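Local coordinates for UDP-N-acetylglucosamine pyrophosphorylase (Entamoeba histolytica, PDB 3OC9), which probably catalyses the formation of UDP-N-acetylglucosamine and diphosphate from UTP and N-acetylglucosamine 1-phosphate, at residues Leu205-Lys216 with Ala319-Arg329; His260-Phe270 with Phe312-Thr320. All blocks are in the same frame, centred on the assembly; numbering follows the deposited sequence. Where two conformers were deposited one is given.

Interaction 1 (Leu205-Lys216 with Ala319-Arg329); sequences LQSEICIKIVKK and ATKVSIFEIQR
Ile209 to Ile213 and Val322 to Glu326 run side by side as parallel strands in the mixed central sheet of this GT-A-type nucleotidyltransferase. Backbone bonds step from one strand to the other: Ser323 N gives to Ile209 O, Ile211 N to Ser323 O, Phe325 N to Ile211 O, Ile213 N to Phe325 O and Ile327 N to Ile213 O. The last is nearly straight, 176° at the hydrogen.

Lys212 runs along the pair from CB to its tip. Its CB lies 4.0 Å from Phe325 O; CG touches both Phe325 CD1 and Ile327 CG2; CD rides on Ile327 CG2; and CE makes an off-centre CH-pi contact with the Phe325 ring, 4.2 Å from the centroid and 28° off its normal. The extended chain lies alongside Phe325, pointing the same way, and crosses Ile327 at roughly a right angle. NZ then leaves the pair for salt bridges with Glu332 and Asp195. On the same face, Ser323 OG shares a hydrogen bond of 2.9 Å with Ser207 OG, from just before the strand. The face of Ile209, Ile211 and Ile213 is mainly aliphatic, with Glu326 at its far end: Ile211 CD1 packs on Val322 CG1.

Where the strands begin, one carboxylate oxygen grips the incoming chain. Glu208 OE1 accepts from Thr320 N at 2.9 Å and Lys321 N at 3.0 Å, each N-H meeting it nearly along the C-O axis, while Glu208 N returns a bond to Lys321 O. At the far end, Arg329 lays one guanidinium face over Val214 CG2, and its NH1 pairs with Glu221. Its NH2 reaches Lys215 O at 3.0 Å, with that oxygen in the guanidinium plane but the nitrogen 45° out of the carbonyl plane.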
loop_
_atom_site.group_PDB
_atom_site.type_symbol
_atom_site.label_atom_id
_atom_site.label_comp_id
_atom_site.label_asym_id
_atom_site.label_seq_id
_atom_site.Cartn_x
_atom_site.Cartn_y
_atom_site.Cartn_z
ATOM N N LEU A 205 19.773 -10.175 3.219
ATOM C CA LEU A 205 19.240 -11.547 3.389
ATOM C C LEU A 205 18.933 -12.291 2.057
ATOM O O LEU A 205 18.543 -13.468 2.076
ATOM C CB LEU A 205 18.005 -11.555 4.320
ATOM C CG LEU A 205 18.193 -11.164 5.801
ATOM C CD1 LEU A 205 16.848 -11.244 6.527
ATOM C CD2 LEU A 205 19.219 -12.048 6.520
ATOM N N GLN A 206 19.104 -11.587 0.933
ATOM C CA GLN A 206 18.846 -12.103 -0.428
ATOM C C GLN A 206 17.423 -12.697 -0.628
ATOM O O GLN A 206 17.257 -13.786 -1.196
ATOM C CB GLN A 206 19.968 -13.059 -0.862
ATOM C CG GLN A 206 21.329 -12.326 -1.060
ATOM C CD GLN A 206 21.401 -11.544 -2.369
ATOM O OE1 GLN A 206 21.499 -12.138 -3.454
ATOM N NE2 GLN A 206 21.338 -10.214 -2.281
ATOM N N SER A 207 16.408 -11.960 -0.162
ATOM C CA SER A 207 14.991 -12.410 -0.214
ATOM C C SER A 207 14.391 -12.268 -1.621
ATOM O O SER A 207 14.731 -11.304 -2.325
ATOM C CB SER A 207 14.127 -11.542 0.731
ATOM O OG SER A 207 14.593 -11.573 2.080
ATOM N N GLU A 208 13.490 -13.194 -2.002
ATOM C CA GLU A 208 12.528 -13.002 -3.139
ATOM C C GLU A 208 11.327 -12.099 -2.766
ATOM O O GLU A 208 10.891 -11.251 -3.563
ATOM C CB GLU A 208 12.000 -14.362 -3.626
ATOM C CG GLU A 208 13.064 -15.197 -4.384
ATOM C CD GLU A 208 12.620 -16.641 -4.583
ATOM O OE1 GLU A 208 12.254 -17.287 -3.588
ATOM O OE2 GLU A 208 12.676 -17.139 -5.727
ATOM N N ILE A 209 10.774 -12.327 -1.570
ATOM C CA ILE A 209 9.677 -11.507 -1.012
ATOM C C ILE A 209 10.031 -11.091 0.426
ATOM O O ILE A 209 10.507 -11.946 1.223
ATOM C CB ILE A 209 8.289 -12.263 -0.977
ATOM C CG1 ILE A 209 8.024 -13.037 -2.280
ATOM C CG2 ILE A 209 7.120 -11.244 -0.690
ATOM C CD1 ILE A 209 6.752 -13.937 -2.239
ATOM N N CYS A 210 9.811 -9.805 0.755
ATOM C CA CYS A 210 9.865 -9.313 2.139
ATOM C C CYS A 210 8.440 -8.814 2.522
ATOM O O CYS A 210 7.927 -7.827 1.922
ATOM C CB CYS A 210 10.926 -8.199 2.291
ATOM S SG CYS A 210 11.099 -7.497 4.011
ATOM N N ILE A 211 7.817 -9.469 3.513
ATOM C CA ILE A 211 6.397 -9.198 3.904
ATOM C C ILE A 211 6.325 -8.392 5.222
ATOM O O ILE A 211 6.738 -8.921 6.268
ATOM C CB ILE A 211 5.583 -10.533 4.113
ATOM C CG1 ILE A 211 5.717 -11.461 2.892
ATOM C CG2 ILE A 211 4.086 -10.236 4.404
ATOM C CD1 ILE A 211 5.152 -12.947 3.114
ATOM N N LYS A 212 5.814 -7.147 5.178
ATOM C CA LYS A 212 5.570 -6.363 6.427
ATOM C C LYS A 212 4.313 -6.867 7.180
ATOM O O LYS A 212 3.273 -7.138 6.558
ATOM C CB LYS A 212 5.517 -4.821 6.162
ATOM C CG LYS A 212 6.955 -4.169 6.118
ATOM C CD LYS A 212 6.940 -2.678 5.696
ATOM C CE LYS A 212 8.265 -1.954 6.066
ATOM N NZ LYS A 212 8.235 -0.463 5.671
ATOM N N ILE A 213 4.420 -7.005 8.511
ATOM C CA ILE A 213 3.305 -7.501 9.347
ATOM C C ILE A 213 3.094 -6.631 10.590
ATOM O O ILE A 213 4.027 -5.923 11.035
ATOM C CB ILE A 213 3.447 -9.042 9.751
ATOM C CG1 ILE A 213 4.643 -9.317 10.700
ATOM C CG2 ILE A 213 3.545 -9.937 8.481
ATOM C CD1 ILE A 213 4.348 -9.092 12.261
ATOM N N VAL A 214 1.876 -6.687 11.129
ATOM C CA VAL A 214 1.589 -6.178 12.487
ATOM C C VAL A 214 1.254 -7.370 13.410
ATOM O O VAL A 214 0.568 -8.313 12.995
ATOM C CB VAL A 214 0.427 -5.108 12.505
ATOM C CG1 VAL A 214 0.854 -3.817 11.779
ATOM C CG2 VAL A 214 -0.933 -5.675 11.893
ATOM N N LYS A 215 1.732 -7.338 14.654
ATOM C CA LYS A 215 1.332 -8.367 15.646
ATOM C C LYS A 215 -0.174 -8.332 15.983
ATOM O O LYS A 215 -0.692 -7.289 16.434
ATOM C CB LYS A 215 2.126 -8.178 16.940
ATOM C CG LYS A 215 3.533 -8.704 16.923
ATOM C CD LYS A 215 4.045 -8.693 18.388
ATOM C CE LYS A 215 5.353 -9.401 18.554
ATOM N NZ LYS A 215 5.935 -9.129 19.920
ATOM N N LYS A 216 -0.878 -9.452 15.754
ATOM C CA LYS A 216 -2.359 -9.537 15.942
ATOM C C LYS A 216 -2.776 -9.086 17.357
ATOM O O LYS A 216 -2.191 -9.535 18.336
ATOM C CB LYS A 216 -2.860 -10.964 15.654
ATOM C CG LYS A 216 -4.384 -11.199 15.837
ATOM C CD LYS A 216 -4.853 -12.534 15.197
ATOM C CE LYS A 216 -6.273 -12.893 15.638
ATOM N NZ LYS A 216 -6.793 -14.029 14.774
ATOM N N ALA A 319 7.485 -18.716 -3.761
ATOM C CA ALA A 319 8.829 -18.332 -3.266
ATOM C C ALA A 319 9.510 -19.360 -2.337
ATOM O O ALA A 319 8.824 -20.014 -1.542
ATOM C CB ALA A 319 8.743 -16.970 -2.566
ATOM N N THR A 320 10.848 -19.476 -2.414
ATOM C CA THR A 320 11.628 -20.287 -1.433
ATOM C C THR A 320 12.450 -19.446 -0.428
ATOM O O THR A 320 12.952 -19.984 0.581
ATOM C CB THR A 320 12.616 -21.324 -2.090
ATOM O OG1 THR A 320 13.598 -20.641 -2.873
ATOM C CG2 THR A 320 11.879 -22.354 -2.963
ATOM N N LYS A 321 12.608 -18.146 -0.700
ATOM C CA LYS A 321 13.360 -17.261 0.212
ATOM C C LYS A 321 12.474 -16.072 0.604
ATOM O O LYS A 321 12.282 -15.136 -0.202
ATOM C CB LYS A 321 14.647 -16.766 -0.441
ATOM C CG LYS A 321 15.614 -17.908 -0.840
ATOM C CD LYS A 321 16.861 -17.379 -1.553
ATOM C CE LYS A 321 17.898 -16.780 -0.602
ATOM N NZ LYS A 321 18.060 -17.552 0.663
ATOM N N VAL A 322 11.931 -16.123 1.825
ATOM C CA VAL A 322 10.962 -15.090 2.295
ATOM C C VAL A 322 11.379 -14.568 3.679
ATOM O O VAL A 322 11.665 -15.376 4.589
ATOM C CB VAL A 322 9.516 -15.685 2.413
ATOM C CG1 VAL A 322 8.512 -14.649 3.004
ATOM C CG2 VAL A 322 9.011 -16.238 1.061
ATOM N N SER A 323 11.456 -13.244 3.842
ATOM C CA SER A 323 11.693 -12.647 5.165
ATOM C C SER A 323 10.421 -11.928 5.694
ATOM O O SER A 323 9.604 -11.427 4.885
ATOM C CB SER A 323 12.931 -11.719 5.120
ATOM O OG SER A 323 12.788 -10.653 4.184
ATOM N N ILE A 324 10.255 -11.902 7.031
ATOM C CA ILE A 324 9.080 -11.307 7.706
ATOM C C ILE A 324 9.541 -10.123 8.592
ATOM O O ILE A 324 10.346 -10.303 9.520
ATOM C CB ILE A 324 8.315 -12.381 8.576
ATOM C CG1 ILE A 324 8.039 -13.669 7.778
ATOM C CG2 ILE A 324 6.998 -11.813 9.183
ATOM C CD1 ILE A 324 7.282 -13.457 6.445
ATOM N N PHE A 325 9.029 -8.924 8.293
ATOM C CA PHE A 325 9.490 -7.615 8.879
ATOM C C PHE A 325 8.375 -6.998 9.751
ATOM O O PHE A 325 7.339 -6.539 9.221
ATOM C CB PHE A 325 9.859 -6.699 7.668
ATOM C CG PHE A 325 10.563 -5.363 8.000
ATOM C CD1 PHE A 325 9.911 -4.345 8.691
ATOM C CD2 PHE A 325 11.850 -5.110 7.499
ATOM C CE1 PHE A 325 10.542 -3.091 8.924
ATOM C CE2 PHE A 325 12.495 -3.872 7.722
ATOM C CZ PHE A 325 11.830 -2.863 8.444
ATOM N N GLU A 326 8.562 -6.952 11.078
ATOM C CA GLU A 326 7.528 -6.336 11.962
ATOM C C GLU A 326 7.518 -4.791 11.930
ATOM O O GLU A 326 8.581 -4.164 12.098
ATOM C CB GLU A 326 7.714 -6.800 13.443
ATOM C CG GLU A 326 6.593 -6.249 14.400
ATOM C CD GLU A 326 6.837 -6.489 15.908
ATOM O OE1 GLU A 326 7.891 -7.054 16.299
ATOM O OE2 GLU A 326 5.951 -6.102 16.710
ATOM N N ILE A 327 6.334 -4.181 11.741
ATOM C CA ILE A 327 6.159 -2.713 11.903
ATOM C C ILE A 327 5.273 -2.362 13.114
ATOM O O ILE A 327 4.463 -3.181 13.549
ATOM C CB ILE A 327 5.582 -2.034 10.611
ATOM C CG1 ILE A 327 4.196 -2.622 10.266
ATOM C CG2 ILE A 327 6.590 -2.237 9.450
ATOM C CD1 ILE A 327 3.289 -1.698 9.401
ATOM N N GLN A 328 5.432 -1.149 13.651
ATOM C CA GLN A 328 4.549 -0.649 14.716
ATOM C C GLN A 328 3.351 0.079 14.101
ATOM O O GLN A 328 3.524 0.856 13.163
ATOM C CB GLN A 328 5.312 0.322 15.619
ATOM C CG GLN A 328 6.460 -0.324 16.391
ATOM C CD GLN A 328 6.002 -1.526 17.211
ATOM O OE1 GLN A 328 5.188 -1.388 18.128
ATOM N NE2 GLN A 328 6.516 -2.713 16.874
ATOM N N ARG A 329 2.142 -0.161 14.625
ATOM C CA ARG A 329 0.943 0.501 14.068
ATOM C C ARG A 329 1.097 2.022 14.199
ATOM O O ARG A 329 0.681 2.773 13.315
ATOM C CB ARG A 329 -0.363 0.030 14.764
ATOM C CG ARG A 329 -0.641 -1.497 14.643
ATOM C CD ARG A 329 -1.889 -1.964 15.443
ATOM N NE ARG A 329 -1.932 -3.431 15.574
ATOM C CZ ARG A 329 -2.827 -4.223 14.998
ATOM N NH1 ARG A 329 -3.802 -3.721 14.248
ATOM N NH2 ARG A 329 -2.752 -5.537 15.190
HETATM O O HOH W 1 20.797 -16.113 2.089
HETATM O O HOH W 2 12.723 -19.814 -5.754
HETATM O O HOH W 3 3.533 -5.003 15.590
HETATM O O HOH W 4 0.172 -4.549 16.918
#

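Interaction 2 (His260-Phe270 with Phe312-Thr320); sequences HISINGYSTSF and FFDVFPLAT
His260 meets three phenylalanines of the 3-10 segment Phe312 to Leu318, and the four rings make an aromatic cluster. Phe316 turns its edge toward the imidazole face in an offset edge-to-face pair, planes at 84° and centroids 5.6 Å apart. Phe312 comes from the opposite direction and meets His260 rim to rim, its CZ 3.8 Å from His260 CE1, whereas Phe313 approaches obliquely. Asn264 fixes the rotation of the imidazole: ND2 donates to His260 NE2 at 3.3 Å, almost straight at 169° and close to both the amide and ring planes. The same ND2 lies 3.5 Å from Phe312 CE1. With CG between its backbone N and carbonyl carbon (chi1 78°), Phe312 is turned toward Tyr266, whose OH approaches the ring obliquely, 3.6 Å from Phe312 CD1.

Contacts are sparser round the buried Phe270. Its CE2 is 3.8 Å from Ala319 CB, but Leu318 CD2 and Val315 CG1 stand farther off. Solvent is reached at Leu318 and, at the other end, at Ser262, Phe312 and Phe313. No hydrogen bond crosses; rings, aliphatic groups and the polar tips of Ser262, Asn264 and Tyr266 pack by van der Waals contact.

The 3-10 segment thus covers the side of strand 263-267 that bears Asn264 and Tyr266. Strand 232-236 packs against Phe313 and Phe316, strand 209-215 touches Phe270 through Ile209, and Ser267 caps helix 268-274 by accepting from Phe270 N.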
loop_
_atom_site.group_PDB
_atom_site.type_symbol
_atom_site.label_atom_id
_atom_site.label_comp_id
_atom_site.label_asym_id
_atom_site.label_seq_id
_atom_site.Cartn_x
_atom_site.Cartn_y
_atom_site.Cartn_z
ATOM N N HIS A 260 -1.125 -9.791 8.021
ATOM C CA HIS A 260 -0.682 -9.294 6.680
ATOM C C HIS A 260 -1.312 -7.935 6.350
ATOM O O HIS A 260 -2.541 -7.821 6.299
ATOM C CB HIS A 260 -1.052 -10.332 5.578
ATOM C CG HIS A 260 -0.841 -9.839 4.170
ATOM N ND1 HIS A 260 -1.880 -9.669 3.276
ATOM C CD2 HIS A 260 0.292 -9.487 3.505
ATOM C CE1 HIS A 260 -1.397 -9.213 2.126
ATOM N NE2 HIS A 260 -0.079 -9.103 2.234
ATOM N N ILE A 261 -0.495 -6.899 6.140
ATOM C CA ILE A 261 -1.063 -5.537 5.946
ATOM C C ILE A 261 -0.801 -4.905 4.557
ATOM O O ILE A 261 -0.999 -3.692 4.365
ATOM C CB ILE A 261 -0.695 -4.526 7.091
ATOM C CG1 ILE A 261 0.761 -4.647 7.471
ATOM C CG2 ILE A 261 -1.660 -4.655 8.328
ATOM C CD1 ILE A 261 1.678 -4.007 6.471
ATOM N N SER A 262 -0.382 -5.728 3.593
ATOM C CA SER A 262 -0.237 -5.311 2.169
ATOM C C SER A 262 0.809 -4.201 1.908
ATOM O O SER A 262 0.538 -3.240 1.170
ATOM C CB SER A 262 -1.588 -4.902 1.515
ATOM O OG SER A 262 -2.527 -5.969 1.467
ATOM N N ILE A 263 1.992 -4.346 2.504
ATOM C CA ILE A 263 3.192 -3.566 2.097
ATOM C C ILE A 263 4.299 -4.621 1.862
ATOM O O ILE A 263 4.885 -5.129 2.835
ATOM C CB ILE A 263 3.631 -2.486 3.155
ATOM C CG1 ILE A 263 2.466 -1.555 3.549
ATOM C CG2 ILE A 263 4.855 -1.638 2.613
ATOM C CD1 ILE A 263 2.724 -0.717 4.844
ATOM N N ASN A 264 4.564 -4.962 0.585
ATOM C CA ASN A 264 5.415 -6.140 0.214
ATOM C C ASN A 264 6.515 -5.764 -0.781
ATOM O O ASN A 264 6.244 -5.057 -1.763
ATOM C CB ASN A 264 4.532 -7.289 -0.372
ATOM C CG ASN A 264 3.478 -7.797 0.648
ATOM O OD1 ASN A 264 3.833 -8.299 1.714
ATOM N ND2 ASN A 264 2.182 -7.660 0.313
ATOM N N GLY A 265 7.751 -6.209 -0.510
ATOM C CA GLY A 265 8.884 -6.014 -1.436
ATOM C C GLY A 265 9.199 -7.267 -2.264
ATOM O O GLY A 265 9.157 -8.380 -1.735
ATOM N N TYR A 266 9.501 -7.074 -3.558
ATOM C CA TYR A 266 9.763 -8.177 -4.502
ATOM C C TYR A 266 11.054 -7.954 -5.310
ATOM O O TYR A 266 11.291 -6.835 -5.804
ATOM C CB TYR A 266 8.612 -8.300 -5.517
ATOM C CG TYR A 266 7.203 -8.516 -4.982
ATOM C CD1 TYR A 266 6.778 -9.793 -4.574
ATOM C CD2 TYR A 266 6.273 -7.468 -4.956
ATOM C CE1 TYR A 266 5.470 -10.010 -4.116
ATOM C CE2 TYR A 266 4.942 -7.677 -4.506
ATOM C CZ TYR A 266 4.555 -8.939 -4.079
ATOM O OH TYR A 266 3.251 -9.133 -3.631
ATOM N N SER A 267 11.862 -9.007 -5.480
ATOM C CA SER A 267 13.018 -8.951 -6.415
ATOM C C SER A 267 12.502 -9.025 -7.860
ATOM O O SER A 267 11.434 -9.597 -8.103
ATOM C CB SER A 267 14.055 -10.065 -6.105
ATOM O OG SER A 267 13.580 -11.355 -6.525
ATOM N N THR A 268 13.238 -8.436 -8.814
ATOM C CA THR A 268 12.823 -8.420 -10.236
ATOM C C THR A 268 12.777 -9.857 -10.794
ATOM O O THR A 268 11.852 -10.219 -11.544
ATOM C CB THR A 268 13.726 -7.451 -11.078
ATOM O OG1 THR A 268 13.612 -6.119 -10.553
ATOM C CG2 THR A 268 13.312 -7.446 -12.553
ATOM N N SER A 269 13.752 -10.678 -10.397
ATOM C CA SER A 269 13.770 -12.097 -10.788
ATOM C C SER A 269 12.509 -12.825 -10.300
ATOM O O SER A 269 11.952 -13.678 -11.027
ATOM C CB SER A 269 15.035 -12.790 -10.262
ATOM O OG SER A 269 15.071 -14.153 -10.654
ATOM N N PHE A 270 12.040 -12.495 -9.084
ATOM C CA PHE A 270 10.796 -13.114 -8.585
ATOM C C PHE A 270 9.558 -12.659 -9.392
ATOM O O PHE A 270 8.702 -13.492 -9.735
ATOM C CB PHE A 270 10.568 -12.953 -7.049
ATOM C CG PHE A 270 9.280 -13.617 -6.575
ATOM C CD1 PHE A 270 8.127 -12.870 -6.373
ATOM C CD2 PHE A 270 9.210 -15.016 -6.413
ATOM C CE1 PHE A 270 6.915 -13.495 -5.998
ATOM C CE2 PHE A 270 8.012 -15.650 -6.033
ATOM C CZ PHE A 270 6.868 -14.892 -5.812
ATOM N N PHE A 312 -3.440 -11.248 -5.247
ATOM C CA PHE A 312 -1.981 -11.213 -5.392
ATOM C C PHE A 312 -1.269 -12.114 -4.374
ATOM O O PHE A 312 -0.248 -12.715 -4.701
ATOM C CB PHE A 312 -1.398 -9.767 -5.390
ATOM C CG PHE A 312 -1.302 -9.142 -4.022
ATOM C CD1 PHE A 312 -0.301 -9.531 -3.119
ATOM C CD2 PHE A 312 -2.214 -8.159 -3.636
ATOM C CE1 PHE A 312 -0.229 -8.970 -1.820
ATOM C CE2 PHE A 312 -2.149 -7.584 -2.352
ATOM C CZ PHE A 312 -1.155 -7.990 -1.446
ATOM N N PHE A 313 -1.834 -12.236 -3.173
ATOM C CA PHE A 313 -1.172 -13.013 -2.098
ATOM C C PHE A 313 -1.182 -14.528 -2.309
ATOM O O PHE A 313 -0.435 -15.268 -1.642
ATOM C CB PHE A 313 -1.642 -12.587 -0.678
ATOM C CG PHE A 313 -3.144 -12.531 -0.506
ATOM C CD1 PHE A 313 -3.819 -11.309 -0.577
ATOM C CD2 PHE A 313 -3.885 -13.700 -0.275
ATOM C CE1 PHE A 313 -5.214 -11.242 -0.426
ATOM C CE2 PHE A 313 -5.290 -13.647 -0.110
ATOM C CZ PHE A 313 -5.954 -12.413 -0.195
ATOM N N ASP A 314 -1.987 -15.016 -3.266
ATOM C CA ASP A 314 -1.891 -16.438 -3.642
ATOM C C ASP A 314 -0.578 -16.794 -4.362
ATOM O O ASP A 314 -0.318 -17.977 -4.598
ATOM C CB ASP A 314 -3.117 -16.901 -4.480
ATOM C CG ASP A 314 -4.400 -17.031 -3.642
ATOM O OD1 ASP A 314 -4.330 -17.423 -2.443
ATOM O OD2 ASP A 314 -5.506 -16.750 -4.185
ATOM N N VAL A 315 0.248 -15.781 -4.677
ATOM C CA VAL A 315 1.590 -16.005 -5.260
ATOM C C VAL A 315 2.671 -16.353 -4.207
ATOM O O VAL A 315 3.710 -16.926 -4.555
ATOM C CB VAL A 315 2.060 -14.832 -6.191
ATOM C CG1 VAL A 315 2.809 -13.737 -5.418
ATOM C CG2 VAL A 315 2.937 -15.384 -7.334
ATOM N N PHE A 316 2.395 -16.064 -2.932
ATOM C CA PHE A 316 3.403 -16.271 -1.856
ATOM C C PHE A 316 4.048 -17.687 -1.794
ATOM O O PHE A 316 5.270 -17.786 -1.577
ATOM C CB PHE A 316 2.888 -15.846 -0.446
ATOM C CG PHE A 316 2.640 -14.336 -0.245
ATOM C CD1 PHE A 316 2.920 -13.367 -1.225
ATOM C CD2 PHE A 316 2.112 -13.903 0.990
ATOM C CE1 PHE A 316 2.660 -11.971 -0.973
ATOM C CE2 PHE A 316 1.846 -12.506 1.255
ATOM C CZ PHE A 316 2.138 -11.546 0.279
ATOM N N PRO A 317 3.254 -18.785 -1.982
ATOM C CA PRO A 317 3.890 -20.128 -1.866
ATOM C C PRO A 317 4.853 -20.520 -3.020
ATOM O O PRO A 317 5.574 -21.539 -2.917
ATOM C CB PRO A 317 2.698 -21.104 -1.756
ATOM C CG PRO A 317 1.468 -20.318 -2.103
ATOM C CD PRO A 317 1.774 -18.847 -2.001
ATOM N N LEU A 318 4.884 -19.713 -4.087
ATOM C CA LEU A 318 5.870 -19.905 -5.171
ATOM C C LEU A 318 7.320 -19.629 -4.717
ATOM O O LEU A 318 8.281 -20.234 -5.231
ATOM C CB LEU A 318 5.498 -19.038 -6.395
ATOM C CG LEU A 318 6.369 -19.085 -7.672
ATOM C CD1 LEU A 318 6.365 -20.468 -8.319
ATOM C CD2 LEU A 318 5.901 -18.040 -8.675
ATOM N N ALA A 319 7.485 -18.716 -3.761
ATOM C CA ALA A 319 8.829 -18.332 -3.266
ATOM C C ALA A 319 9.510 -19.360 -2.337
ATOM O O ALA A 319 8.824 -20.014 -1.542
ATOM C CB ALA A 319 8.743 -16.970 -2.566
ATOM N N THR A 320 10.848 -19.476 -2.414
ATOM C CA THR A 320 11.628 -20.287 -1.433
ATOM C C THR A 320 12.450 -19.446 -0.428
ATOM O O THR A 320 12.952 -19.984 0.581
ATOM C CB THR A 320 12.616 -21.324 -2.090
ATOM O OG1 THR A 320 13.598 -20.641 -2.873
ATOM C CG2 THR A 320 11.879 -22.354 -2.963
#

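How the interactions relate
From the N terminus, the chain builds strands such as 36-41, 95-100 and 180-184 before it reaches strand 209-215, passes through strands 225-229 and 232-236, and returns at 258-267 antiparallel to 209-215. It then runs through helix 268-274 and several short strands to the 3-10 segment at 312-318, where interaction 2 closes its loop. Shortly after, strand 322-326 pairs with 209-215, and interaction 1 closes the larger loop, inside which the smaller one falls, their ends overlapping at residues 319-320. Strand 209-215 therefore lies between strands 263-267 and 322-326, with Cys210 O probably bonded to Gly265 N. Ala319 makes the link, its CB against both Ile209 and Phe270.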